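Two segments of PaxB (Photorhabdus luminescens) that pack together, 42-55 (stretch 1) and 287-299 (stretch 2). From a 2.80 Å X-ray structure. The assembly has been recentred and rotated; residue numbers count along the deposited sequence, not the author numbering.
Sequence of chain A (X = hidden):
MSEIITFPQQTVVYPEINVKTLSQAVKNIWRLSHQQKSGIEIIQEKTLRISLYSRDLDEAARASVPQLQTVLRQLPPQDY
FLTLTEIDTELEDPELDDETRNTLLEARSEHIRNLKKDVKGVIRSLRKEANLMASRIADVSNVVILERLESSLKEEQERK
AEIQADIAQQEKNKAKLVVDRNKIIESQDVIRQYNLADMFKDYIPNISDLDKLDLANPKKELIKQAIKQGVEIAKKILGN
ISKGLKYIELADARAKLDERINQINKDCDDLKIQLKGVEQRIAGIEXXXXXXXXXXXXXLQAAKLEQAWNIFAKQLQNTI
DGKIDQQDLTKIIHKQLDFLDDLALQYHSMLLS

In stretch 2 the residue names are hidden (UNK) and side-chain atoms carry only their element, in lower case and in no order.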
# COMPACT_ATOMS: atom_id res chain seq x y z
N ILE A 42 0.87 -12.41 -11.98
CA ILE A 42 1.02 -13.43 -10.92
C ILE A 42 0.97 -12.76 -9.55
O ILE A 42 0.41 -13.32 -8.60
CB ILE A 42 2.30 -14.28 -11.09
CG1 ILE A 42 2.28 -15.50 -10.16
CG2 ILE A 42 3.56 -13.45 -10.82
CD1 ILE A 42 1.14 -16.46 -10.42
N ILE A 43 1.54 -11.56 -9.45
CA ILE A 43 1.45 -10.75 -8.23
C ILE A 43 0.01 -10.31 -8.01
O ILE A 43 -0.49 -10.32 -6.89
CB ILE A 43 2.37 -9.51 -8.30
CG1 ILE A 43 3.85 -9.93 -8.35
CG2 ILE A 43 2.13 -8.57 -7.13
CD1 ILE A 43 4.40 -10.50 -7.05
N GLN A 44 -0.66 -9.93 -9.10
CA GLN A 44 -2.06 -9.52 -9.05
C GLN A 44 -2.95 -10.65 -8.52
O GLN A 44 -3.88 -10.40 -7.76
CB GLN A 44 -2.55 -9.09 -10.44
CG GLN A 44 -3.73 -8.13 -10.42
CD GLN A 44 -4.10 -7.65 -11.81
OE1 GLN A 44 -3.87 -6.49 -12.15
NE2 GLN A 44 -4.67 -8.54 -12.61
N GLU A 45 -2.65 -11.88 -8.93
CA GLU A 45 -3.40 -13.05 -8.46
C GLU A 45 -3.06 -13.39 -7.01
O GLU A 45 -3.95 -13.68 -6.22
CB GLU A 45 -3.11 -14.26 -9.35
CG GLU A 45 -4.04 -15.44 -9.11
CD GLU A 45 -3.64 -16.69 -9.86
OE1 GLU A 45 -3.07 -16.57 -10.97
OE2 GLU A 45 -3.90 -17.80 -9.35
N LYS A 46 -1.77 -13.34 -6.67
CA LYS A 46 -1.32 -13.64 -5.31
C LYS A 46 -1.87 -12.65 -4.28
O LYS A 46 -2.20 -13.03 -3.17
CB LYS A 46 0.21 -13.67 -5.23
CG LYS A 46 0.84 -14.94 -5.80
CD LYS A 46 2.31 -15.02 -5.43
CE LYS A 46 3.04 -16.08 -6.24
NZ LYS A 46 4.47 -16.20 -5.84
N THR A 47 -1.96 -11.38 -4.66
CA THR A 47 -2.53 -10.35 -3.78
C THR A 47 -4.02 -10.60 -3.53
O THR A 47 -4.51 -10.34 -2.43
CB THR A 47 -2.34 -8.93 -4.35
OG1 THR A 47 -2.75 -8.90 -5.72
CG2 THR A 47 -0.89 -8.50 -4.24
N LEU A 48 -4.72 -11.10 -4.54
CA LEU A 48 -6.13 -11.48 -4.38
C LEU A 48 -6.29 -12.70 -3.46
O LEU A 48 -7.29 -12.81 -2.76
CB LEU A 48 -6.78 -11.74 -5.74
CG LEU A 48 -6.96 -10.52 -6.65
CD1 LEU A 48 -7.36 -10.96 -8.06
CD2 LEU A 48 -7.97 -9.55 -6.08
N ARG A 49 -5.31 -13.60 -3.47
CA ARG A 49 -5.30 -14.73 -2.54
C ARG A 49 -5.13 -14.25 -1.10
O ARG A 49 -5.78 -14.78 -0.20
CB ARG A 49 -4.17 -15.71 -2.87
CG ARG A 49 -4.34 -16.48 -4.17
CD ARG A 49 -3.11 -17.35 -4.43
NE ARG A 49 -3.06 -17.86 -5.80
CZ ARG A 49 -2.00 -18.45 -6.34
NH1 ARG A 49 -0.88 -18.61 -5.65
NH2 ARG A 49 -2.06 -18.88 -7.60
N ILE A 50 -4.26 -13.27 -0.90
CA ILE A 50 -4.00 -12.72 0.43
C ILE A 50 -5.23 -12.01 0.98
O ILE A 50 -5.58 -12.18 2.15
CB ILE A 50 -2.78 -11.77 0.43
CG1 ILE A 50 -1.49 -12.55 0.13
CG2 ILE A 50 -2.63 -11.07 1.78
CD1 ILE A 50 -0.33 -11.69 -0.29
N SER A 51 -5.90 -11.22 0.14
CA SER A 51 -7.12 -10.52 0.56
C SER A 51 -8.26 -11.49 0.87
O SER A 51 -9.03 -11.26 1.81
CB SER A 51 -7.57 -9.51 -0.51
OG SER A 51 -8.17 -10.17 -1.61
N LEU A 52 -8.35 -12.56 0.09
CA LEU A 52 -9.41 -13.56 0.26
C LEU A 52 -9.22 -14.35 1.57
O LEU A 52 -10.17 -14.53 2.33
CB LEU A 52 -9.43 -14.53 -0.93
CG LEU A 52 -10.75 -15.26 -1.18
CD1 LEU A 52 -11.76 -14.33 -1.84
CD2 LEU A 52 -10.52 -16.49 -2.05
N TYR A 53 -7.99 -14.80 1.81
CA TYR A 53 -7.66 -15.49 3.06
C TYR A 53 -7.64 -14.54 4.26
O TYR A 53 -7.94 -14.95 5.38
CB TYR A 53 -6.30 -16.21 2.95
CG TYR A 53 -6.29 -17.44 2.06
CD1 TYR A 53 -7.25 -18.44 2.21
CD2 TYR A 53 -5.29 -17.63 1.11
CE1 TYR A 53 -7.23 -19.58 1.41
CE2 TYR A 53 -5.26 -18.76 0.31
CZ TYR A 53 -6.23 -19.73 0.46
OH TYR A 53 -6.21 -20.85 -0.33
N SER A 54 -7.29 -13.28 4.03
CA SER A 54 -7.35 -12.25 5.08
C SER A 54 -8.77 -12.06 5.59
O SER A 54 -9.00 -11.95 6.79
CB SER A 54 -6.81 -10.91 4.57
OG SER A 54 -5.40 -10.93 4.45
N ARG A 55 -9.72 -12.04 4.66
CA ARG A 55 -11.13 -11.91 5.00
C ARG A 55 -11.65 -13.16 5.72
O ARG A 55 -12.47 -13.05 6.63
CB ARG A 55 -11.96 -11.64 3.74
CG ARG A 55 -13.37 -11.14 4.02
CD ARG A 55 -13.97 -10.48 2.78
NE ARG A 55 -14.04 -11.40 1.65
CZ ARG A 55 -14.48 -11.07 0.44
NH1 ARG A 55 -14.51 -11.99 -0.53
NH2 ARG A 55 -14.90 -9.83 0.18
N UNK A 287 2.00 -0.52 -3.57
CA UNK A 287 0.79 -1.09 -2.98
C UNK A 287 1.02 -2.53 -2.52
O UNK A 287 0.49 -2.95 -1.49
c UNK A 287 -0.39 -1.04 -3.96
o UNK A 287 -0.77 1.24 -3.32
o UNK A 287 -1.39 0.63 -5.33
c UNK A 287 -0.88 0.38 -4.22
N UNK A 288 1.82 -3.29 -3.28
CA UNK A 288 2.16 -4.66 -2.91
C UNK A 288 3.03 -4.67 -1.65
O UNK A 288 2.85 -5.52 -0.77
c UNK A 288 3.36 -6.79 -3.59
c UNK A 288 1.97 -5.56 -5.26
c UNK A 288 2.89 -5.41 -4.05
N UNK A 289 3.97 -3.74 -1.56
CA UNK A 289 4.77 -3.54 -0.35
C UNK A 289 3.88 -3.18 0.84
O UNK A 289 4.13 -3.62 1.97
c UNK A 289 7.13 -2.94 -1.07
c UNK A 289 9.23 -3.61 -0.99
c UNK A 289 5.82 -2.44 -0.55
n UNK A 289 8.22 -3.17 -0.26
n UNK A 289 8.84 -3.68 -2.25
c UNK A 289 7.53 -3.26 -2.33
N UNK A 290 2.85 -2.37 0.59
CA UNK A 290 1.89 -1.99 1.62
C UNK A 290 1.03 -3.18 2.04
O UNK A 290 0.71 -3.33 3.22
n UNK A 290 1.90 0.94 3.17
c UNK A 290 0.77 0.28 3.39
c UNK A 290 0.05 -0.26 2.17
o UNK A 290 0.32 0.09 4.52
c UNK A 290 0.99 -0.84 1.12
N UNK A 291 0.67 -4.03 1.08
CA UNK A 291 -0.10 -5.25 1.38
C UNK A 291 0.67 -6.17 2.33
O UNK A 291 0.07 -6.79 3.22
c UNK A 291 -0.50 -6.01 0.09
c UNK A 291 -1.95 -5.75 -2.01
c UNK A 291 -1.68 -5.30 -0.59
c UNK A 291 -0.88 -7.46 0.38
N UNK A 292 1.98 -6.26 2.16
CA UNK A 292 2.82 -7.05 3.06
C UNK A 292 2.87 -6.44 4.46
O UNK A 292 2.89 -7.17 5.46
o UNK A 292 6.02 -7.86 3.96
o UNK A 292 4.72 -9.44 3.16
c UNK A 292 4.24 -7.19 2.52
c UNK A 292 5.05 -8.24 3.27
N UNK A 293 2.90 -5.11 4.54
CA UNK A 293 2.92 -4.41 5.82
C UNK A 293 1.57 -4.47 6.53
O UNK A 293 1.52 -4.53 7.76
c UNK A 293 3.37 -2.96 5.63
c UNK A 293 6.67 -1.28 4.51
n UNK A 293 7.04 0.11 4.13
c UNK A 293 4.84 -2.82 5.26
c UNK A 293 5.23 -1.38 4.99
N UNK A 294 0.48 -4.44 5.77
CA UNK A 294 -0.86 -4.63 6.32
C UNK A 294 -1.06 -6.08 6.78
O UNK A 294 -1.72 -6.33 7.79
c UNK A 294 -1.94 -4.25 5.30
c UNK A 294 -1.95 -2.78 4.90
o UNK A 294 -2.41 -0.61 5.76
c UNK A 294 -2.46 -1.84 5.98
o UNK A 294 -2.91 -2.32 7.05
N UNK A 295 -0.48 -7.02 6.04
CA UNK A 295 -0.54 -8.43 6.41
C UNK A 295 0.23 -8.70 7.70
O UNK A 295 -0.21 -9.48 8.54
c UNK A 295 0.04 -10.80 5.64
n UNK A 295 3.56 -11.89 2.63
n UNK A 295 1.70 -13.24 2.49
n UNK A 295 1.72 -11.44 3.94
c UNK A 295 0.01 -9.32 5.29
c UNK A 295 0.37 -11.67 4.44
c UNK A 295 2.32 -12.19 3.02
N UNK A 296 1.38 -8.06 7.84
CA UNK A 296 2.18 -8.17 9.06
C UNK A 296 1.42 -7.62 10.27
O UNK A 296 1.48 -8.19 11.36
c UNK A 296 3.53 -7.43 8.92
c UNK A 296 4.36 -7.56 10.19
o UNK A 296 4.26 -7.97 7.82
N UNK A 297 0.69 -6.53 10.06
CA UNK A 297 -0.08 -5.89 11.14
C UNK A 297 -1.22 -6.78 11.64
O UNK A 297 -1.42 -6.91 12.85
c UNK A 297 -1.54 -3.92 11.78
c UNK A 297 -0.65 -4.53 10.69
o UNK A 297 0.42 -3.63 10.40
N UNK A 298 -1.97 -7.38 10.72
CA UNK A 298 -3.12 -8.22 11.08
C UNK A 298 -2.67 -9.55 11.70
O UNK A 298 -3.34 -10.07 12.60
c UNK A 298 -4.04 -8.46 9.88
c UNK A 298 -4.16 -10.88 9.12
c UNK A 298 -4.14 -9.04 7.44
c UNK A 298 -3.64 -9.48 8.81
N UNK A 299 -1.55 -10.10 11.22
CA UNK A 299 -1.01 -11.36 11.75
C UNK A 299 -0.52 -11.24 13.20
O UNK A 299 -0.59 -12.22 13.96
c UNK A 299 0.12 -11.88 10.85
c UNK A 299 -1.09 -13.86 9.85
c UNK A 299 0.85 -12.84 8.65
c UNK A 299 -0.34 -12.57 9.55

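Position 287 carries two carbons, the second bearing two oxygens, and stays out of reach of stretch 1: Asp 287. Position 288 has three carbons, one carrying the other two, and its CA-to-CB bond points toward the partner helix. One outer carbon lies 3.5 Å from CG2 of Ile 43 and 4.2 Å from CG2 of Thr 47. Forked at CB, this is Val 288; the CA atoms of Thr 47 and Val 288 are 7.4 Å apart here.

Position 289 is one carbon and then a five-membered ring of three carbons and two nitrogens, well off the contact: His 289. At 290, three carbons end in one oxygen and one nitrogen, also out of reach: Gln 290. Position 291 has four carbons, forked at the first, with one arm two carbons long, and its CA-to-CB bond points toward stretch 1. The end carbon of the long arm is 3.7 Å from CG2 of Thr 47, and the short arm's carbon is 4.2 Å from CG2 of Ile 50. This is Ile 291.

At 292 there are two carbons, the second with two oxygens, and the CA-to-CB bond points away: Asp 292. Position 293 is four carbons in a row ending in nitrogen, on the surface: Lys 293. Position 294 has three carbons, the third carrying two oxygens, and does not touch stretch 1: Glu 294. At 295, three carbons lead to a nitrogen and a carbon with two more nitrogens, one of them 3.8 Å from CD1 of Ile 50, which lies over one face of the group. This is Arg 295; on its own helix NH2 makes a salt bridge to OD1 of Asp 292 at 2.8 Å.

Positions 296 and 297 each show one carbon carrying one oxygen and one carbon, and neither reaches stretch 1: Thr 296 and Thr 297. Position 298 has four carbons forked at the second, its CA-to-CB bond pointing toward the partner and one end carbon 3.8 Å from OG of Ser 54: Leu 298. Position 299 has the same fork but makes no contact: Leu 299.

Ile 43, Thr 47, Ile 50 and Ser 54 (steps of 4-3-4) meet Val 288, Ile 291, Arg 295 and Leu 298 (steps of 3-4-3), on helices running the same way at 24°. The contact is slender, burying 343 Å² without a hydrogen bond across it. Its polar groups have partners away from it: Ser 54 OG donates to Ile 50 O at 2.6 Å, and Arg 295 NH1 bonds elsewhere in the structure.

Stretch 2, residues 287-299: DVHQIDKERTTLL
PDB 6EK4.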